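Side-chain contacts in inactive glucansucrase (Lactobacillus reuteri, PDB 5JBD), which is named an inactive glucansucrase and belongs to glycosyl hydrolase family 70, a group of large multidomain proteins with a TIM-barrel core and, here, a bound calcium ion: residues P249-E254 against A838-G843; E705-T710 against Q745-M750; N751-F756 against N834-K839. All coordinates share one frame; numbering follows the deposited sequence.

Interaction 1: residues P249-E254 against A838-G843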
loop_
_atom_site.group_PDB
_atom_site.type_symbol
_atom_site.label_atom_id
_atom_site.label_comp_id
_atom_site.label_asym_id
_atom_site.label_seq_id
_atom_site.Cartn_x
_atom_site.Cartn_y
_atom_site.Cartn_z
ATOM N N PRO A 249 22.580 5.508 1.930
ATOM C CA PRO A 249 22.897 6.384 0.783
ATOM C C PRO A 249 22.864 5.724 -0.596
ATOM O O PRO A 249 22.518 6.389 -1.578
ATOM C CB PRO A 249 24.311 6.899 1.097
ATOM C CG PRO A 249 24.430 6.789 2.568
ATOM C CD PRO A 249 23.634 5.566 2.951
ATOM N N VAL A 250 23.194 4.434 -0.673
ATOM C CA VAL A 250 23.099 3.675 -1.939
ATOM C C VAL A 250 21.635 3.489 -2.356
ATOM O O VAL A 250 21.294 3.635 -3.537
ATOM C CB VAL A 250 23.862 2.318 -1.881
ATOM C CG1 VAL A 250 23.687 1.538 -3.180
ATOM C CG2 VAL A 250 25.355 2.539 -1.607
ATOM N N VAL A 251 20.771 3.185 -1.393
ATOM C CA VAL A 251 19.339 3.089 -1.652
ATOM C C VAL A 251 18.789 4.457 -2.092
ATOM O O VAL A 251 17.950 4.537 -3.008
ATOM C CB VAL A 251 18.571 2.538 -0.430
ATOM C CG1 VAL A 251 17.058 2.554 -0.671
ATOM C CG2 VAL A 251 19.022 1.114 -0.139
ATOM N N GLN A 252 19.271 5.528 -1.469
ATOM C CA GLN A 252 18.782 6.878 -1.804
ATOM C C GLN A 252 19.123 7.216 -3.253
ATOM O O GLN A 252 18.281 7.760 -3.968
ATOM C CB GLN A 252 19.328 7.924 -0.835
ATOM C CG GLN A 252 18.755 7.769 0.566
ATOM C CD GLN A 252 19.246 8.811 1.549
ATOM O OE1 GLN A 252 20.126 9.623 1.253
ATOM N NE2 GLN A 252 18.662 8.800 2.739
ATOM N N ALA A 253 20.336 6.847 -3.698
ATOM C CA ALA A 253 20.707 7.012 -5.100
ATOM C C ALA A 253 19.840 6.143 -6.019
ATOM O O ALA A 253 19.401 6.606 -7.074
ATOM C CB ALA A 253 22.191 6.719 -5.309
ATOM N N GLU A 254 19.566 4.903 -5.621
ATOM C CA GLU A 254 18.672 4.029 -6.406
ATOM C C GLU A 254 17.240 4.586 -6.568
ATOM O O GLU A 254 16.632 4.425 -7.634
ATOM C CB GLU A 254 18.675 2.580 -5.856
ATOM C CG GLU A 254 17.633 1.608 -6.431
ATOM C CD GLU A 254 17.658 1.446 -7.947
ATOM O OE1 GLU A 254 18.665 1.804 -8.602
ATOM O OE2 GLU A 254 16.645 0.944 -8.493
ATOM N N ALA A 838 19.222 -8.327 2.262
ATOM C CA ALA A 838 18.959 -7.819 3.614
ATOM C C ALA A 838 19.768 -6.586 3.992
ATOM O O ALA A 838 19.288 -5.739 4.760
ATOM C CB ALA A 838 19.183 -8.912 4.645
ATOM N N LYS A 839 20.980 -6.465 3.451
ATOM C CA LYS A 839 21.818 -5.308 3.756
ATOM C C LYS A 839 21.166 -3.969 3.388
ATOM O O LYS A 839 21.535 -2.952 3.964
ATOM C CB LYS A 839 23.207 -5.429 3.118
ATOM C CG LYS A 839 23.268 -5.252 1.615
ATOM C CD LYS A 839 24.686 -5.537 1.124
ATOM C CE LYS A 839 24.829 -5.261 -0.361
ATOM N NZ LYS A 839 26.154 -5.711 -0.880
ATOM N N TYR A 840 20.198 -3.984 2.459
ATOM C CA TYR A 840 19.436 -2.796 2.070
ATOM C C TYR A 840 18.043 -2.693 2.720
ATOM O O TYR A 840 17.209 -1.881 2.271
ATOM C CB TYR A 840 19.286 -2.759 0.537
ATOM C CG TYR A 840 20.575 -2.602 -0.221
ATOM C CD1 TYR A 840 21.494 -1.604 0.119
ATOM C CD2 TYR A 840 20.888 -3.442 -1.293
ATOM C CE1 TYR A 840 22.675 -1.461 -0.576
ATOM C CE2 TYR A 840 22.077 -3.304 -1.994
ATOM C CZ TYR A 840 22.963 -2.313 -1.634
ATOM O OH TYR A 840 24.148 -2.155 -2.316
ATOM N N GLN A 841 17.799 -3.476 3.775
ATOM C CA GLN A 841 16.466 -3.617 4.389
ATOM C C GLN A 841 16.537 -3.441 5.908
ATOM O O GLN A 841 17.529 -3.837 6.543
ATOM C CB GLN A 841 15.881 -5.000 4.054
ATOM C CG GLN A 841 15.663 -5.198 2.565
ATOM C CD GLN A 841 15.302 -6.625 2.184
ATOM O OE1 GLN A 841 14.753 -7.392 2.979
ATOM N NE2 GLN A 841 15.590 -6.974 0.942
ATOM N N ASN A 842 15.484 -2.843 6.468
ATOM C CA ASN A 842 15.364 -2.627 7.912
ATOM C C ASN A 842 14.840 -3.853 8.638
ATOM O O ASN A 842 15.192 -4.077 9.797
ATOM C CB ASN A 842 14.386 -1.472 8.221
ATOM C CG ASN A 842 14.938 -0.101 7.862
ATOM O OD1 ASN A 842 14.175 0.790 7.425
ATOM N ND2 ASN A 842 16.219 0.101 8.059
ATOM N N GLY A 843 14.007 -4.645 7.960
ATOM C CA GLY A 843 13.357 -5.783 8.590
ATOM C C GLY A 843 12.237 -6.284 7.722
ATOM O O GLY A 843 12.135 -5.906 6.552
#

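Interaction 2: residues E705-T710 against Q745-M750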
loop_
_atom_site.group_PDB
_atom_site.type_symbol
_atom_site.label_atom_id
_atom_site.label_comp_id
_atom_site.label_asym_id
_atom_site.label_seq_id
_atom_site.Cartn_x
_atom_site.Cartn_y
_atom_site.Cartn_z
ATOM N N GLU A 705 -2.493 -5.836 -6.799
ATOM C CA GLU A 705 -2.697 -4.424 -7.167
ATOM C C GLU A 705 -1.420 -3.674 -7.522
ATOM O O GLU A 705 -1.505 -2.618 -8.152
ATOM C CB GLU A 705 -3.440 -3.649 -6.052
ATOM C CG GLU A 705 -2.595 -3.160 -4.871
ATOM C CD GLU A 705 -1.945 -4.276 -4.062
ATOM O OE1 GLU A 705 -2.478 -5.402 -4.027
ATOM O OE2 GLU A 705 -0.867 -4.055 -3.495
ATOM N N GLY A 706 -0.267 -4.178 -7.077
ATOM C CA GLY A 706 1.020 -3.560 -7.379
ATOM C C GLY A 706 1.830 -2.971 -6.231
ATOM O O GLY A 706 3.006 -2.676 -6.428
ATOM N N TYR A 707 1.237 -2.782 -5.047
ATOM C CA TYR A 707 2.015 -2.376 -3.866
ATOM C C TYR A 707 2.875 -3.516 -3.313
ATOM O O TYR A 707 3.941 -3.264 -2.731
ATOM C CB TYR A 707 1.137 -1.827 -2.732
ATOM C CG TYR A 707 0.357 -0.564 -3.048
ATOM C CD1 TYR A 707 1.021 0.647 -3.279
ATOM C CD2 TYR A 707 -1.033 -0.560 -3.062
ATOM C CE1 TYR A 707 0.308 1.814 -3.550
ATOM C CE2 TYR A 707 -1.750 0.611 -3.320
ATOM C CZ TYR A 707 -1.067 1.798 -3.565
ATOM O OH TYR A 707 -1.767 2.979 -3.807
ATOM N N SER A 708 2.407 -4.753 -3.477
ATOM C CA SER A 708 3.209 -5.940 -3.161
ATOM C C SER A 708 3.862 -6.379 -4.463
ATOM O O SER A 708 3.233 -7.094 -5.263
ATOM C CB SER A 708 2.328 -7.055 -2.598
ATOM O OG SER A 708 1.859 -6.700 -1.314
ATOM N N MET A 709 5.097 -5.919 -4.690
ATOM C CA MET A 709 5.764 -6.098 -5.983
ATOM C C MET A 709 7.104 -6.807 -5.838
ATOM O O MET A 709 7.789 -6.663 -4.828
ATOM C CB MET A 709 5.901 -4.760 -6.749
ATOM C CG MET A 709 7.141 -3.904 -6.461
ATOM S SD MET A 709 7.310 -3.510 -4.718
ATOM C CE MET A 709 6.358 -1.980 -4.675
ATOM N N THR A 710 7.437 -7.586 -6.868
ATOM C CA THR A 710 8.680 -8.334 -6.961
ATOM C C THR A 710 9.694 -7.688 -7.899
ATOM O O THR A 710 10.856 -8.090 -7.889
ATOM C CB THR A 710 8.400 -9.770 -7.476
ATOM O OG1 THR A 710 7.743 -9.711 -8.756
ATOM C CG2 THR A 710 7.501 -10.519 -6.501
ATOM N N GLN A 745 0.339 10.910 -13.078
ATOM C CA GLN A 745 1.244 10.547 -11.981
ATOM C C GLN A 745 1.285 9.047 -11.762
ATOM O O GLN A 745 0.295 8.354 -11.974
ATOM C CB GLN A 745 0.847 11.235 -10.675
ATOM C CG GLN A 745 0.968 12.756 -10.716
ATOM C CD GLN A 745 -0.219 13.464 -11.364
ATOM O OE1 GLN A 745 -1.371 13.047 -11.215
ATOM N NE2 GLN A 745 0.062 14.536 -12.104
ATOM N N GLU A 746 2.440 8.545 -11.341
ATOM C CA GLU A 746 2.581 7.134 -10.956
ATOM C C GLU A 746 2.690 7.057 -9.453
ATOM O O GLU A 746 3.333 7.890 -8.815
ATOM C CB GLU A 746 3.823 6.482 -11.607
ATOM C CG GLU A 746 4.212 5.093 -11.092
ATOM C CD GLU A 746 3.179 3.985 -11.323
ATOM O OE1 GLU A 746 1.949 4.262 -11.417
ATOM O OE2 GLU A 746 3.613 2.803 -11.367
ATOM N N ASP A 747 2.024 6.055 -8.906
ATOM C CA ASP A 747 2.123 5.675 -7.513
ATOM C C ASP A 747 3.493 5.044 -7.312
ATOM O O ASP A 747 3.725 3.924 -7.765
ATOM C CB ASP A 747 1.010 4.657 -7.198
ATOM C CG ASP A 747 0.575 4.666 -5.755
ATOM O OD1 ASP A 747 1.441 4.832 -4.877
ATOM O OD2 ASP A 747 -0.658 4.496 -5.506
ATOM N N ILE A 748 4.395 5.761 -6.650
ATOM C CA ILE A 748 5.774 5.287 -6.424
ATOM C C ILE A 748 5.844 4.752 -5.001
ATOM O O ILE A 748 5.334 5.388 -4.078
ATOM C CB ILE A 748 6.859 6.359 -6.736
ATOM C CG1 ILE A 748 8.268 5.736 -6.664
ATOM C CG2 ILE A 748 6.756 7.593 -5.826
ATOM C CD1 ILE A 748 9.368 6.656 -7.133
ATOM N N VAL A 749 6.475 3.583 -4.844
ATOM C CA VAL A 749 6.349 2.775 -3.627
ATOM C C VAL A 749 7.727 2.430 -3.073
ATOM O O VAL A 749 8.269 1.360 -3.366
ATOM C CB VAL A 749 5.563 1.479 -3.906
ATOM C CG1 VAL A 749 5.332 0.679 -2.619
ATOM C CG2 VAL A 749 4.235 1.813 -4.575
ATOM N N MET A 750 8.283 3.343 -2.266
ATOM C CA MET A 750 9.624 3.172 -1.677
ATOM C C MET A 750 9.646 2.419 -0.350
ATOM O O MET A 750 10.727 2.060 0.115
ATOM C CB MET A 750 10.330 4.527 -1.506
ATOM C CG MET A 750 10.755 5.171 -2.821
ATOM S SD MET A 750 11.485 6.827 -2.675
ATOM C CE MET A 750 9.991 7.840 -2.626
#

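Interaction 3: residues N751-F756 against N834-K839. With CA (calcium ion), chain C.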
loop_
_atom_site.group_PDB
_atom_site.type_symbol
_atom_site.label_atom_id
_atom_site.label_comp_id
_atom_site.label_asym_id
_atom_site.label_seq_id
_atom_site.Cartn_x
_atom_site.Cartn_y
_atom_site.Cartn_z
ATOM N N ASN A 751 8.493 2.150 0.261
ATOM C CA ASN A 751 8.518 1.637 1.624
ATOM C C ASN A 751 8.921 0.174 1.707
ATOM O O ASN A 751 9.718 -0.176 2.578
ATOM C CB ASN A 751 7.201 1.806 2.349
ATOM C CG ASN A 751 7.264 1.283 3.778
ATOM O OD1 ASN A 751 7.980 1.831 4.639
ATOM N ND2 ASN A 751 6.539 0.202 4.036
ATOM N N GLN A 752 8.314 -0.663 0.861
ATOM C CA GLN A 752 8.516 -2.116 0.936
ATOM C C GLN A 752 8.488 -2.823 -0.415
ATOM O O GLN A 752 7.901 -2.327 -1.372
ATOM C CB GLN A 752 7.464 -2.785 1.836
ATOM C CG GLN A 752 6.105 -3.060 1.179
ATOM C CD GLN A 752 5.238 -1.813 0.996
ATOM O OE1 GLN A 752 5.229 -0.927 1.840
ATOM N NE2 GLN A 752 4.495 -1.761 -0.101
ATOM N N MET A 753 9.124 -3.994 -0.437
ATOM C CA MET A 753 8.936 -4.994 -1.488
ATOM C C MET A 753 8.431 -6.273 -0.827
ATOM O O MET A 753 8.673 -6.504 0.365
ATOM C CB MET A 753 10.249 -5.219 -2.244
ATOM C CG MET A 753 10.761 -3.962 -2.947
ATOM S SD MET A 753 12.170 -4.242 -4.047
ATOM C CE MET A 753 11.397 -5.178 -5.351
ATOM N N ILE A 754 7.679 -7.074 -1.579
ATOM C CA ILE A 754 7.096 -8.313 -1.059
ATOM C C ILE A 754 7.125 -9.372 -2.161
ATOM O O ILE A 754 6.764 -9.091 -3.304
ATOM C CB ILE A 754 5.635 -8.141 -0.558
ATOM C CG1 ILE A 754 5.518 -6.920 0.368
ATOM C CG2 ILE A 754 5.170 -9.383 0.213
ATOM C CD1 ILE A 754 4.131 -6.613 0.924
ATOM N N GLY A 755 7.532 -10.577 -1.779
ATOM C CA GLY A 755 7.488 -11.751 -2.652
ATOM C C GLY A 755 8.841 -12.171 -3.196
ATOM O O GLY A 755 8.894 -12.813 -4.239
ATOM N N PHE A 756 9.932 -11.809 -2.510
ATOM C CA PHE A 756 11.276 -12.252 -2.903
ATOM C C PHE A 756 11.330 -13.779 -2.878
ATOM O O PHE A 756 10.767 -14.403 -1.979
ATOM C CB PHE A 756 12.362 -11.700 -1.968
ATOM C CG PHE A 756 12.577 -10.209 -2.065
ATOM C CD1 PHE A 756 12.934 -9.611 -3.272
ATOM C CD2 PHE A 756 12.474 -9.403 -0.931
ATOM C CE1 PHE A 756 13.153 -8.239 -3.352
ATOM C CE2 PHE A 756 12.692 -8.030 -1.007
ATOM C CZ PHE A 756 13.035 -7.446 -2.218
ATOM N N ASN A 834 21.724 -4.043 -8.285
ATOM C CA ASN A 834 21.250 -4.982 -9.308
ATOM C C ASN A 834 20.333 -6.046 -8.717
ATOM O O ASN A 834 19.597 -6.718 -9.454
ATOM C CB ASN A 834 22.429 -5.642 -10.029
ATOM C CG ASN A 834 23.271 -6.515 -9.113
ATOM O OD1 ASN A 834 23.845 -6.041 -8.141
ATOM N ND2 ASN A 834 23.339 -7.806 -9.424
ATOM N N LYS A 835 20.405 -6.210 -7.396
ATOM C CA LYS A 835 19.673 -7.244 -6.689
ATOM C C LYS A 835 19.461 -6.802 -5.251
ATOM O O LYS A 835 20.410 -6.377 -4.614
ATOM C CB LYS A 835 20.502 -8.522 -6.705
ATOM C CG LYS A 835 19.836 -9.715 -6.043
ATOM C CD LYS A 835 20.606 -11.026 -6.268
ATOM C CE LYS A 835 20.369 -11.654 -7.645
ATOM N NZ LYS A 835 18.952 -11.615 -8.161
ATOM N N TRP A 836 18.228 -6.892 -4.752
ATOM C CA TRP A 836 17.916 -6.548 -3.354
ATOM C C TRP A 836 18.342 -7.690 -2.440
ATOM O O TRP A 836 18.263 -8.854 -2.815
ATOM C CB TRP A 836 16.411 -6.231 -3.160
ATOM C CG TRP A 836 15.973 -5.023 -3.936
ATOM C CD1 TRP A 836 15.388 -5.006 -5.169
ATOM C CD2 TRP A 836 16.124 -3.657 -3.545
ATOM N NE1 TRP A 836 15.174 -3.712 -5.576
ATOM C CE2 TRP A 836 15.609 -2.861 -4.596
ATOM C CE3 TRP A 836 16.654 -3.028 -2.414
ATOM C CZ2 TRP A 836 15.591 -1.453 -4.536
ATOM C CZ3 TRP A 836 16.642 -1.625 -2.351
ATOM C CH2 TRP A 836 16.118 -0.857 -3.407
ATOM N N SER A 837 18.800 -7.344 -1.246
ATOM C CA SER A 837 19.089 -8.316 -0.193
ATOM C C SER A 837 19.002 -7.596 1.164
ATOM O O SER A 837 18.741 -6.389 1.201
ATOM C CB SER A 837 20.462 -8.957 -0.417
ATOM O OG SER A 837 21.511 -8.055 -0.129
ATOM N N ALA A 838 19.222 -8.327 2.262
ATOM C CA ALA A 838 18.959 -7.819 3.614
ATOM C C ALA A 838 19.768 -6.586 3.992
ATOM O O ALA A 838 19.288 -5.739 4.760
ATOM C CB ALA A 838 19.183 -8.912 4.645
ATOM N N LYS A 839 20.980 -6.465 3.451
ATOM C CA LYS A 839 21.818 -5.308 3.756
ATOM C C LYS A 839 21.166 -3.969 3.388
ATOM O O LYS A 839 21.535 -2.952 3.964
ATOM C CB LYS A 839 23.207 -5.429 3.118
ATOM C CG LYS A 839 23.268 -5.252 1.615
ATOM C CD LYS A 839 24.686 -5.537 1.124
ATOM C CE LYS A 839 24.829 -5.261 -0.361
ATOM N NZ LYS A 839 26.154 -5.711 -0.880
HETATM CA CA CA C . 9.640 2.007 6.180
HETATM O O HOH W 1 10.941 1.948 4.153
#

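Interaction 1: residues P249-E254 against A838-G843
Val250 and Val251 meet the ring of Tyr840 in a small, buried apolar contact. It joins the first turn of helix 249-263 to the turn that leads into strand 841-845. No hydrogen bond crosses between the two segments. Each valine gives one methyl group, and each methyl takes a different part of the tyrosine.

Val251 uses CG2, which lies 3.7 Å from Tyr840 CD1. The same methyl is 3.9 Å from Tyr840 CB, so it covers the root of the side chain as well as the near part of the ring. Val250 works further out. Its CG1 is 4.1 Å from Tyr840 CE1 and 3.8 Å from Tyr840 OH. Both methyls come to the ring obliquely. The two valines have nearly the same first torsion but use different branches. In Val250 the touching methyl is the one anti to the backbone N (chi1 177°). In Val251 it is the one anti to the carbonyl carbon.

The tyrosine is also held from its own side. Lys839 CG sits over the centre of one ring face, 4.0 Å above the plane. The turn below is closed by the backbone bond from Gln841 N to Ala838 O (2.9 Å). Arg217 bonds to the carbonyl oxygens of Ala838 and Gln841, and the backbone of Tyr840 pairs with Asp245. A glycerol, probably from the crystallisation liquor, lies about 4 Å from the Tyr840 side chain.

Strand 841-845 runs between strands 242-244 and 193-197 in a six-stranded antiparallel sheet. Such a sheet, built from distant pieces of chain, is consistent with domain B of family 70 proteins, and here a helix following one of its strands packs against the entry to another.

Interaction 2: residues E705-T710 against Q745-M750
Tyr707 OH donates a short hydrogen bond to Asp747 OD2, at 2.5 Å. This is the polar centre of the contact. The hydroxyl reaches the carboxylate on its syn side, 34° out of the carboxylate plane. Ring and carboxylate are turned almost perpendicular, with their planes 81° apart. Asp747 OD1 lies in the ring plane, at the edge, 3.5 Å from Tyr707 CE1.

The apolar half is made by Val749, whose two methyls part to two neighbours. CG2 meets the edge of the same ring at Tyr707 CD1, 3.7 Å away. CG1 packs on Met709 CE at 3.5 Å. The methionine chain is bent at both its second and third torsions, and this folds its methyl back toward the valine.

Further out, the carboxylate has two more partners. Arg281 makes a salt bridge to Asp747 OD1, and Trp690 NE1 bonds to Asp747 OD2. OD2 is therefore gripped by two donors. The ring of Tyr707 also meets that of His392. The backbone at Tyr707 makes weak bonds to Glu705, whose OE2 accepts from Tyr707 N (2.9 Å) and Ser708 N (3.3 Å).

Strand 743-748 belongs to the eight-stranded parallel sheet, between strands 279-282 and 688-691. Asp747 stands near its C-terminal end. Arg281 and Trp690 come from the two flanking strands. A glycerol lies about 4 Å from the Tyr707 side chain. Polar side chains gathered where the strands end, covered by a loop, are characteristic of the pocket end of a TIM barrel.

Interaction 3: residues N751-F756 against N834-K839
Met753 sets its sulfur over one face of the Trp836 indole, a Met-aromatic contact. SD is 3.5 Å from the centroid of the five-membered ring and 17° off its normal. It is nearest to Trp836 NE1, at 3.4 Å. The chain runs out extended through chi2 (-171°) and bends only at chi3, so that Met753 CE also comes near Trp836 CD1. The two side chains cross at about a right angle.

The other touch is apolar. Phe756 CZ lies 3.7 Å from Trp836 CB, with the phenyl ring approaching obliquely. Trp836 is thus held at two points, the methionine over its ring and the phenylalanine at its root.

Met753 lies on strand 752-753, and Phe756 and Trp836 come from loops beside the same antiparallel sheet. The sheet is consistent with domain B of family 70 proteins. Strand 752-753 is its outermost strand, beside 242-244, and Ile244 of that neighbour touches both Met753 and Trp836.

Metal binding occupies the start of segment 751-756. Asn751 OD1 binds the calcium ion at 2.3 Å, and water 1 binds it at 2.4 Å. Glu237, Asp243 and Asn287 also supply ligands.

Hydrogen bonds fix the asparagine. Asn751 ND2 donates to Gln752 OE1 at 2.8 Å with a nearly straight N-H angle of 170°, in the planes of both amides. This would hold the Asn751 amide flat, with OD1 turned to the metal. Water 1 donates to Asn751 O at 2.9 Å, tying the backbone to the same ion. On the far segment, Trp836 NE1 makes a weak hydrogen bond to Gln797.

Interactions 1 and 3 are neighbours, with centres about 9 Å apart, and they share Ala838 and Lys839. Val251 CG2 is 4.2 Å from Trp836 CZ3, and Gln841 NE2 is 3.6 Å from Phe756 CE2. Gln797 bonds to Glu254 and, weakly, to Trp836. Interaction 2 sits in the barrel, about 13 Å from the centre of interaction 3. Strand 743-748 is followed, after Val749 and Met750, by the calcium ligand Asn751. Tyr707 O also accepts a hydrogen bond from Gln752 NE2 at 3.1 Å. Interactions 1 and 2 do not touch. The side chains of Val251 and Val749 each lie about 10 Å from the calcium ion.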